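Local coordinates for protein putative solute-binding component of ABC transporter (Clostridium phytofermentans, PDB 4YS6) that probably binds carbohydrate as the solute-binding component of an ABC transporter and holds beta-D-glucopyranose in its pocket, at residues A[68-73]-A[86-91]; A[79-84]-A[99-104]; A[289-294]-A[346-351]. All blocks are in the same frame, centred on the assembly; numbering follows the deposited sequence. Where two conformers were deposited one is given.

Overall arrangement
Interactions 1 and 2 sit side by side, their centres about 13 Å apart, at the two ends of helix 78-90. In interaction 1 the C-terminal end of this helix packs on edge strand 68-73, while in interaction 2 an earlier turn grips the loop after strand 95-98. Their segments alternate along the chain, and Y73 O and Q84 NE2 probably join them by a hydrogen bond. Interaction 3 comes later, its centre about 30 Å and 28 Å from those of interactions 1 and 2. Thus the first two tie helix 78-90 into one side of the lobe, while strand 289-291, the far edge of the same mixed sheet, leads to K292 beside the glucose.

Interaction 1 (A[68-73]-A[86-91])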
loop_
_atom_site.group_PDB
_atom_site.type_symbol
_atom_site.label_atom_id
_atom_site.label_comp_id
_atom_site.label_asym_id
_atom_site.label_seq_id
_atom_site.Cartn_x
_atom_site.Cartn_y
_atom_site.Cartn_z
ATOM N N GLU A 68 9.318 25.066 -5.868
ATOM C CA GLU A 68 8.982 25.339 -4.479
ATOM C C GLU A 68 7.914 24.322 -4.094
ATOM O O GLU A 68 7.157 23.846 -4.957
ATOM C CB GLU A 68 8.484 26.768 -4.270
ATOM C CG GLU A 68 9.518 27.852 -4.543
ATOM C CD GLU A 68 10.601 27.922 -3.475
ATOM O OE1 GLU A 68 10.574 27.096 -2.532
ATOM O OE2 GLU A 68 11.480 28.810 -3.575
ATOM N N VAL A 69 7.884 23.954 -2.822
ATOM C CA VAL A 69 7.044 22.841 -2.376
ATOM C C VAL A 69 6.209 23.181 -1.160
ATOM O O VAL A 69 6.712 23.732 -0.192
ATOM C CB VAL A 69 7.894 21.610 -2.032
ATOM C CG1 VAL A 69 7.018 20.460 -1.595
ATOM C CG2 VAL A 69 8.725 21.196 -3.227
ATOM N N ASP A 70 4.929 22.828 -1.221
ATOM C CA ASP A 70 4.023 22.918 -0.078
ATOM C C ASP A 70 3.604 21.499 0.283
ATOM O O ASP A 70 2.683 20.943 -0.324
ATOM C CB ASP A 70 2.816 23.781 -0.418
ATOM C CG ASP A 70 1.858 23.965 0.765
ATOM O OD1 ASP A 70 2.151 23.490 1.881
ATOM O OD2 ASP A 70 0.813 24.612 0.570
ATOM N N LEU A 71 4.330 20.910 1.230
ATOM C CA LEU A 71 4.099 19.530 1.670
ATOM C C LEU A 71 3.278 19.494 2.955
ATOM O O LEU A 71 3.644 20.118 3.948
ATOM C CB LEU A 71 5.430 18.822 1.885
ATOM C CG LEU A 71 5.392 17.457 2.561
ATOM C CD1 LEU A 71 4.681 16.447 1.670
ATOM C CD2 LEU A 71 6.796 16.993 2.887
ATOM N N GLN A 72 2.160 18.776 2.946
ATOM C CA GLN A 72 1.329 18.669 4.138
ATOM C C GLN A 72 0.844 17.248 4.328
ATOM O O GLN A 72 0.608 16.517 3.350
ATOM C CB GLN A 72 0.141 19.627 4.067
ATOM C CG GLN A 72 0.561 21.087 4.016
ATOM C CD GLN A 72 -0.615 22.032 4.097
ATOM O OE1 GLN A 72 -1.372 22.000 5.060
ATOM N NE2 GLN A 72 -0.777 22.876 3.080
ATOM N N TYR A 73 0.736 16.871 5.600
ATOM C CA TYR A 73 0.236 15.563 6.029
ATOM C C TYR A 73 -1.082 15.740 6.767
ATOM O O TYR A 73 -1.215 16.658 7.579
ATOM C CB TYR A 73 1.214 14.854 6.962
ATOM C CG TYR A 73 2.475 14.387 6.292
ATOM C CD1 TYR A 73 3.520 15.264 6.065
ATOM C CD2 TYR A 73 2.611 13.077 5.887
ATOM C CE1 TYR A 73 4.686 14.841 5.449
ATOM C CE2 TYR A 73 3.770 12.635 5.270
ATOM C CZ TYR A 73 4.794 13.520 5.044
ATOM O OH TYR A 73 5.954 13.111 4.434
ATOM N N GLU A 86 -7.356 22.734 -0.455
ATOM C CA GLU A 86 -7.930 24.060 -0.640
ATOM C C GLU A 86 -6.896 25.151 -0.385
ATOM O O GLU A 86 -6.829 26.128 -1.131
ATOM C CB GLU A 86 -9.144 24.269 0.283
ATOM C CG GLU A 86 -10.405 23.637 -0.255
ATOM C CD GLU A 86 -11.586 23.725 0.699
ATOM O OE1 GLU A 86 -11.387 24.063 1.885
ATOM O OE2 GLU A 86 -12.717 23.445 0.251
ATOM N N ASN A 87 -6.110 24.984 0.675
ATOM C CA ASN A 87 -5.112 25.983 1.063
ATOM C C ASN A 87 -3.962 26.015 0.071
ATOM O O ASN A 87 -3.420 27.077 -0.208
ATOM C CB ASN A 87 -4.561 25.699 2.457
ATOM C CG ASN A 87 -5.586 25.938 3.554
ATOM O OD1 ASN A 87 -6.640 26.532 3.322
ATOM N ND2 ASN A 87 -5.277 25.468 4.758
HETATM N N MSE A 88 -3.574 24.850 -0.445
HETATM C CA MSE A 88 -2.538 24.808 -1.478
HETATM C C MSE A 88 -2.968 25.615 -2.694
HETATM O O MSE A 88 -2.184 26.374 -3.263
HETATM C CB MSE A 88 -2.226 23.368 -1.891
HETATM C CG MSE A 88 -1.441 22.618 -0.880
HETATM SE SE MSE A 88 -1.445 20.692 -1.247
HETATM C CE MSE A 88 -0.656 20.149 0.460
ATOM N N ILE A 89 -4.222 25.456 -3.092
ATOM C CA ILE A 89 -4.727 26.156 -4.255
ATOM C C ILE A 89 -4.732 27.658 -3.969
ATOM O O ILE A 89 -4.374 28.471 -4.829
ATOM C CB ILE A 89 -6.134 25.667 -4.626
ATOM C CG1 ILE A 89 -6.079 24.191 -5.040
ATOM C CG2 ILE A 89 -6.721 26.521 -5.749
ATOM C CD1 ILE A 89 -7.451 23.557 -5.253
ATOM N N SER A 90 -5.134 28.019 -2.756
ATOM C CA SER A 90 -5.218 29.423 -2.352
ATOM C C SER A 90 -3.837 30.061 -2.290
ATOM O O SER A 90 -3.672 31.238 -2.566
ATOM C CB SER A 90 -5.908 29.545 -0.990
ATOM O OG SER A 90 -7.244 29.076 -1.056
ATOM N N ASN A 91 -2.841 29.269 -1.935
ATOM C CA ASN A 91 -1.464 29.742 -1.869
ATOM C C ASN A 91 -0.799 29.801 -3.231
ATOM O O ASN A 91 0.367 30.189 -3.335
ATOM C CB ASN A 91 -0.632 28.849 -0.956
ATOM C CG ASN A 91 -1.071 28.922 0.480
ATOM O OD1 ASN A 91 -1.675 29.909 0.909
ATOM N ND2 ASN A 91 -0.767 27.877 1.244
HETATM O O HOH W 1 -3.051 23.900 5.325
#
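The selenomethionine M88 of helix 78-90 lays the end of its extended chain against D70 and Q72 of strand 68-73. M88 and Q72 approach from opposite directions, and the methyl CE of M88 lies 3.7 Å from Q72 CB. The same methyl comes within 3.5 Å of D70 O, so it rests on strand backbone as well as side chain. Nearer the helix, M88 CG meets the carboxylate oxygen D70 OD2 at 3.3 Å. D70 reaches it with CG anti to the backbone N (chi1 -177°), and the N91 side chain crosses that of D70 at about a right angle, amide and carboxylate planes 34° apart. The extended Q72 side chain leans back along the strand to D70: in one of its two conformers, NE2 donates a bent bond of 3.2 Å to D70 OD1, on the syn side but tilted 31° out of the carboxylate plane. A water bridge from Q72 OE1 to N87 ND2 is doubtful, its distance to OE1 being short. C93 also touches both D70 and M88. The contact closes the helix onto the edge strand of a beta-alpha-beta crossover, helix 78-90 connecting parallel strands 68-73 and 95-98 in a Rossmann-like lobe of the periplasmic-binding-protein fold.

Interaction 2 (A[79-84]-A[99-104]); sequences QTQVSQ and ASIEGD
Q81 stretches from helix 78-90 to the loop beyond strand 95-98, where I101 and A99 receive its amide. At its root, Q81 CB lies 4.0 Å from I101 CD1, an apolar touch beside the helix. With CG anti to the backbone N (chi1 -179°) and the chain extended beyond it, the side chain carries CD to the loop backbone. There the amide spans two residues. OE1 accepts a hydrogen bond from I101 N at 3.0 Å, in the carbonyl plane and on a lone pair, with a fairly straight N-H...O angle of 157°. It also lies against S100 CA (3.3 Å), and a water donates to OE1 from 2.9 Å while accepting from E102 N. NE2 donates to A99 O, likewise at 3.0 Å; A99 O lies close to the amide plane of Q81, although the donor stands above the carbonyl plane of A99. Bonds at both ends of the amide fix its rotation and satisfy backbone groups in a loop without regular structure. S100 O, beside this grip, is hydrogen-bonded to R125 of the glucose pocket. A buried glutamine thus braces the loop after a parallel strand, the C-terminal edge at which Rossmann-like lobes such as this one form their ligand site.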
loop_
_atom_site.group_PDB
_atom_site.type_symbol
_atom_site.label_atom_id
_atom_site.label_comp_id
_atom_site.label_asym_id
_atom_site.label_seq_id
_atom_site.Cartn_x
_atom_site.Cartn_y
_atom_site.Cartn_z
ATOM N N GLN A 79 -11.272 15.379 6.065
ATOM C CA GLN A 79 -11.597 16.799 5.963
ATOM C C GLN A 79 -10.334 17.654 6.084
ATOM O O GLN A 79 -10.244 18.742 5.493
ATOM C CB GLN A 79 -12.631 17.199 7.016
ATOM C CG GLN A 79 -13.051 18.641 6.914
ATOM C CD GLN A 79 -13.568 18.987 5.536
ATOM O OE1 GLN A 79 -13.173 19.994 4.943
ATOM N NE2 GLN A 79 -14.445 18.143 5.011
ATOM N N THR A 80 -9.344 17.154 6.817
ATOM C CA THR A 80 -8.078 17.867 6.927
ATOM C C THR A 80 -7.386 17.869 5.575
ATOM O O THR A 80 -6.843 18.889 5.161
ATOM C CB THR A 80 -7.165 17.253 8.004
ATOM O OG1 THR A 80 -7.751 17.516 9.287
ATOM C CG2 THR A 80 -5.758 17.880 7.947
ATOM N N GLN A 81 -7.398 16.734 4.886
ATOM C CA GLN A 81 -6.758 16.683 3.587
ATOM C C GLN A 81 -7.465 17.595 2.596
ATOM O O GLN A 81 -6.813 18.286 1.812
ATOM C CB GLN A 81 -6.706 15.258 3.061
ATOM C CG GLN A 81 -6.009 15.197 1.714
ATOM C CD GLN A 81 -5.613 13.783 1.367
ATOM O OE1 GLN A 81 -6.465 12.923 1.134
ATOM N NE2 GLN A 81 -4.322 13.532 1.359
ATOM N N VAL A 82 -8.795 17.620 2.629
ATOM C CA VAL A 82 -9.539 18.538 1.787
ATOM C C VAL A 82 -9.154 20.003 2.058
ATOM O O VAL A 82 -8.902 20.774 1.122
ATOM C CB VAL A 82 -11.063 18.357 1.977
ATOM C CG1 VAL A 82 -11.821 19.466 1.265
ATOM C CG2 VAL A 82 -11.486 16.985 1.465
ATOM N N SER A 83 -9.098 20.388 3.331
ATOM C CA SER A 83 -8.732 21.753 3.679
ATOM C C SER A 83 -7.292 22.068 3.283
ATOM O O SER A 83 -6.999 23.188 2.854
ATOM C CB SER A 83 -8.940 21.982 5.168
ATOM O OG SER A 83 -10.311 21.869 5.458
ATOM N N GLN A 84 -6.399 21.091 3.402
ATOM C CA GLN A 84 -5.012 21.311 3.007
ATOM C C GLN A 84 -4.900 21.569 1.518
ATOM O O GLN A 84 -4.191 22.474 1.106
ATOM C CB GLN A 84 -4.137 20.135 3.414
ATOM C CG GLN A 84 -3.954 20.078 4.914
ATOM C CD GLN A 84 -3.183 18.870 5.382
ATOM O OE1 GLN A 84 -3.134 17.836 4.706
ATOM N NE2 GLN A 84 -2.591 18.985 6.574
ATOM N N ALA A 99 -1.717 12.102 -2.532
ATOM C CA ALA A 99 -1.878 10.744 -2.044
ATOM C C ALA A 99 -3.103 10.737 -1.120
ATOM O O ALA A 99 -3.023 11.123 0.044
ATOM C CB ALA A 99 -0.641 10.280 -1.316
ATOM N N SER A 100 -4.245 10.360 -1.672
ATOM C CA SER A 100 -5.528 10.538 -1.007
ATOM C C SER A 100 -5.762 9.527 0.102
ATOM O O SER A 100 -5.310 8.384 0.031
ATOM C CB SER A 100 -6.657 10.450 -2.041
ATOM O OG SER A 100 -6.691 9.184 -2.632
ATOM N N ILE A 101 -6.466 9.959 1.144
ATOM C CA ILE A 101 -6.871 9.054 2.212
ATOM C C ILE A 101 -7.998 8.181 1.704
ATOM O O ILE A 101 -7.918 6.948 1.752
ATOM C CB ILE A 101 -7.308 9.822 3.453
ATOM C CG1 ILE A 101 -6.132 10.643 4.003
ATOM C CG2 ILE A 101 -7.780 8.866 4.543
ATOM C CD1 ILE A 101 -6.554 11.700 4.944
ATOM N N GLU A 102 -9.040 8.840 1.201
ATOM C CA GLU A 102 -10.198 8.171 0.630
ATOM C C GLU A 102 -10.316 8.586 -0.832
ATOM O O GLU A 102 -10.468 9.760 -1.131
ATOM C CB GLU A 102 -11.473 8.529 1.389
ATOM C CG GLU A 102 -11.564 7.863 2.746
ATOM C CD GLU A 102 -12.889 8.132 3.447
ATOM O OE1 GLU A 102 -13.807 8.691 2.805
ATOM O OE2 GLU A 102 -13.008 7.781 4.643
ATOM N N GLY A 103 -10.247 7.612 -1.729
ATOM C CA GLY A 103 -10.189 7.896 -3.160
ATOM C C GLY A 103 -11.332 8.709 -3.739
ATOM O O GLY A 103 -11.125 9.461 -4.691
ATOM N N ASP A 104 -12.531 8.572 -3.187
ATOM C CA ASP A 104 -13.689 9.318 -3.724
ATOM C C ASP A 104 -14.088 10.574 -2.928
ATOM O O ASP A 104 -15.150 11.138 -3.163
ATOM C CB ASP A 104 -14.891 8.369 -3.842
ATOM C CG ASP A 104 -15.297 7.749 -2.516
ATOM O OD1 ASP A 104 -14.564 7.907 -1.517
ATOM O OD2 ASP A 104 -16.351 7.076 -2.487
HETATM O O HOH W 2 -9.127 11.874 1.277
#

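Interaction 3 (A[289-294]-A[346-351]). With BGC (beta-D-glucopyranose), chain D.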
loop_
_atom_site.group_PDB
_atom_site.type_symbol
_atom_site.label_atom_id
_atom_site.label_comp_id
_atom_site.label_asym_id
_atom_site.label_seq_id
_atom_site.Cartn_x
_atom_site.Cartn_y
_atom_site.Cartn_z
ATOM N N SER A 289 8.194 -9.555 2.702
ATOM C CA SER A 289 7.547 -8.308 2.454
ATOM C C SER A 289 7.830 -7.953 0.996
ATOM O O SER A 289 8.396 -8.746 0.241
ATOM C CB SER A 289 8.015 -7.224 3.438
ATOM O OG SER A 289 7.238 -6.024 3.330
ATOM N N ILE A 290 7.319 -6.827 0.568
ATOM C CA ILE A 290 7.498 -6.370 -0.806
ATOM C C ILE A 290 8.142 -5.012 -0.681
ATOM O O ILE A 290 7.646 -4.152 0.049
ATOM C CB ILE A 290 6.152 -6.281 -1.578
ATOM C CG1 ILE A 290 5.457 -7.644 -1.712
ATOM C CG2 ILE A 290 6.354 -5.618 -2.957
ATOM C CD1 ILE A 290 6.178 -8.654 -2.502
ATOM N N PHE A 291 9.252 -4.816 -1.375
ATOM C CA PHE A 291 9.959 -3.551 -1.342
ATOM C C PHE A 291 9.500 -2.686 -2.509
ATOM O O PHE A 291 9.600 -3.074 -3.665
ATOM C CB PHE A 291 11.467 -3.741 -1.416
ATOM C CG PHE A 291 12.245 -2.454 -1.489
ATOM C CD1 PHE A 291 12.088 -1.469 -0.521
ATOM C CD2 PHE A 291 13.159 -2.242 -2.500
ATOM C CE1 PHE A 291 12.823 -0.290 -0.587
ATOM C CE2 PHE A 291 13.897 -1.085 -2.560
ATOM C CZ PHE A 291 13.718 -0.101 -1.593
ATOM N N LYS A 292 9.012 -1.509 -2.163
ATOM C CA LYS A 292 8.593 -0.496 -3.096
ATOM C C LYS A 292 9.446 0.756 -2.827
ATOM O O LYS A 292 9.297 1.449 -1.817
ATOM C CB LYS A 292 7.089 -0.213 -2.944
ATOM C CG LYS A 292 6.225 -1.475 -3.041
ATOM C CD LYS A 292 4.761 -1.198 -3.286
ATOM C CE LYS A 292 4.099 -0.371 -2.193
ATOM N NZ LYS A 292 2.627 -0.374 -2.458
ATOM N N ASP A 293 10.392 1.019 -3.715
ATOM C CA ASP A 293 11.367 2.074 -3.449
ATOM C C ASP A 293 10.693 3.434 -3.687
ATOM O O ASP A 293 10.513 3.847 -4.839
ATOM C CB ASP A 293 12.605 1.904 -4.336
ATOM C CG ASP A 293 13.746 2.819 -3.931
ATOM O OD1 ASP A 293 13.494 3.900 -3.348
ATOM O OD2 ASP A 293 14.915 2.464 -4.196
ATOM N N THR A 294 10.308 4.108 -2.603
ATOM C CA THR A 294 9.595 5.385 -2.742
ATOM C C THR A 294 10.431 6.452 -3.439
ATOM O O THR A 294 9.881 7.420 -3.964
ATOM C CB THR A 294 9.123 5.951 -1.377
ATOM O OG1 THR A 294 10.232 6.211 -0.504
ATOM C CG2 THR A 294 8.185 4.995 -0.710
ATOM N N GLU A 346 20.854 -6.397 0.807
ATOM C CA GLU A 346 21.099 -5.893 -0.541
ATOM C C GLU A 346 20.028 -4.919 -1.018
ATOM O O GLU A 346 20.347 -3.910 -1.651
ATOM C CB GLU A 346 21.221 -7.045 -1.546
ATOM C CG GLU A 346 21.238 -6.564 -2.994
ATOM C CD GLU A 346 21.658 -7.638 -3.975
ATOM O OE1 GLU A 346 22.112 -8.713 -3.523
ATOM O OE2 GLU A 346 21.529 -7.404 -5.199
ATOM N N LEU A 347 18.761 -5.216 -0.733
ATOM C CA LEU A 347 17.682 -4.385 -1.205
ATOM C C LEU A 347 17.550 -3.082 -0.480
ATOM O O LEU A 347 17.209 -2.080 -1.118
ATOM C CB LEU A 347 16.349 -5.115 -1.097
ATOM C CG LEU A 347 16.087 -6.223 -2.105
ATOM C CD1 LEU A 347 14.706 -6.765 -1.798
ATOM C CD2 LEU A 347 16.182 -5.742 -3.555
ATOM N N LEU A 348 17.769 -3.099 0.838
ATOM C CA LEU A 348 17.425 -1.952 1.687
ATOM C C LEU A 348 18.623 -1.162 2.196
ATOM O O LEU A 348 18.531 0.036 2.347
ATOM C CB LEU A 348 16.616 -2.409 2.894
ATOM C CG LEU A 348 15.342 -3.187 2.585
ATOM C CD1 LEU A 348 14.703 -3.600 3.891
ATOM C CD2 LEU A 348 14.381 -2.348 1.783
ATOM N N ILE A 349 19.735 -1.837 2.447
ATOM C CA ILE A 349 20.916 -1.181 3.009
ATOM C C ILE A 349 21.898 -0.820 1.906
ATOM O O ILE A 349 22.323 0.326 1.813
ATOM C CB ILE A 349 21.588 -2.064 4.058
ATOM C CG1 ILE A 349 20.676 -2.235 5.281
ATOM C CG2 ILE A 349 22.930 -1.483 4.494
ATOM C CD1 ILE A 349 20.501 -0.983 6.105
ATOM N N ASP A 350 22.229 -1.774 1.034
ATOM C CA ASP A 350 23.225 -1.522 -0.007
ATOM C C ASP A 350 22.682 -0.533 -1.066
ATOM O O ASP A 350 23.448 0.117 -1.788
ATOM C CB ASP A 350 23.658 -2.843 -0.663
ATOM C CG ASP A 350 24.379 -3.785 0.295
ATOM O OD1 ASP A 350 24.771 -3.367 1.419
ATOM O OD2 ASP A 350 24.581 -4.963 -0.098
ATOM N N SER A 351 21.355 -0.410 -1.126
ATOM C CA SER A 351 20.668 0.546 -1.991
ATOM C C SER A 351 20.545 1.939 -1.385
ATOM O O SER A 351 20.091 2.874 -2.055
ATOM C CB SER A 351 19.256 0.081 -2.272
ATOM O OG SER A 351 18.535 0.195 -1.064
HETATM C C2 BGC D . -0.001 1.686 -0.244
HETATM C C3 BGC D . 0.734 0.730 0.637
HETATM C C4 BGC D . 0.633 1.078 2.063
HETATM C C5 BGC D . -0.784 1.284 2.504
HETATM C C6 BGC D . -0.918 1.851 3.901
HETATM C C1 BGC D . -1.486 1.722 0.168
HETATM O O1 BGC D . -2.179 2.549 -0.538
HETATM O O2 BGC D . 0.096 1.272 -1.601
HETATM O O3 BGC D . 2.141 0.741 0.185
HETATM O O4 BGC D . 1.152 0.019 2.905
HETATM O O5 BGC D . -1.400 2.233 1.581
HETATM O O6 BGC D . -0.042 2.946 4.116
#
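F291 turns its ring to helix 344-349 by holding CG anti to the backbone N (chi1 176°), and L348 meets it with CG beside its own backbone N (chi1 -56°). The two side chains slide past each other in opposite directions, which sets L348 CD2 over one face of the ring. This methyl makes a CH-pi contact, 3.8 Å from the ring centroid of F291 and 29° off the ring normal, and leans toward the CD1 side, where F291 CD1 and L348 CD2 are 3.4 Å apart. On the opposite face the backbone atom D293 N sits 4.0 Å above the ring plane, so the ring is sandwiched between the helix and its own strand's continuation. L347 adds apolar contact through CD1, 4.4 Å from F291 CB, and its carbonyl oxygen approaches F291 CE2. That oxygen is also gripped by S351 OG at 2.6 Å, the donor lying above the carbonyl plane. Y353 meets the F291 ring edge-to-face and further encloses it.

The next residue serves the ligand. K292, its chain bent about the CG-CD bond, donates from NZ to O3 of the glucose at 2.9 Å and weakly to O2; Q271 OE1 is a further partner of NZ. D272 and R50 also hydrogen-bond the sugar. D293 then N-caps helix 294-309. The loop leaving an edge strand backed by helix 344-349 thus presents K292 to the sugar, in a pocket of polar residues and aromatics (W51, F182, W216), as is common in sugar-binding proteins of the periplasmic-binding-protein fold.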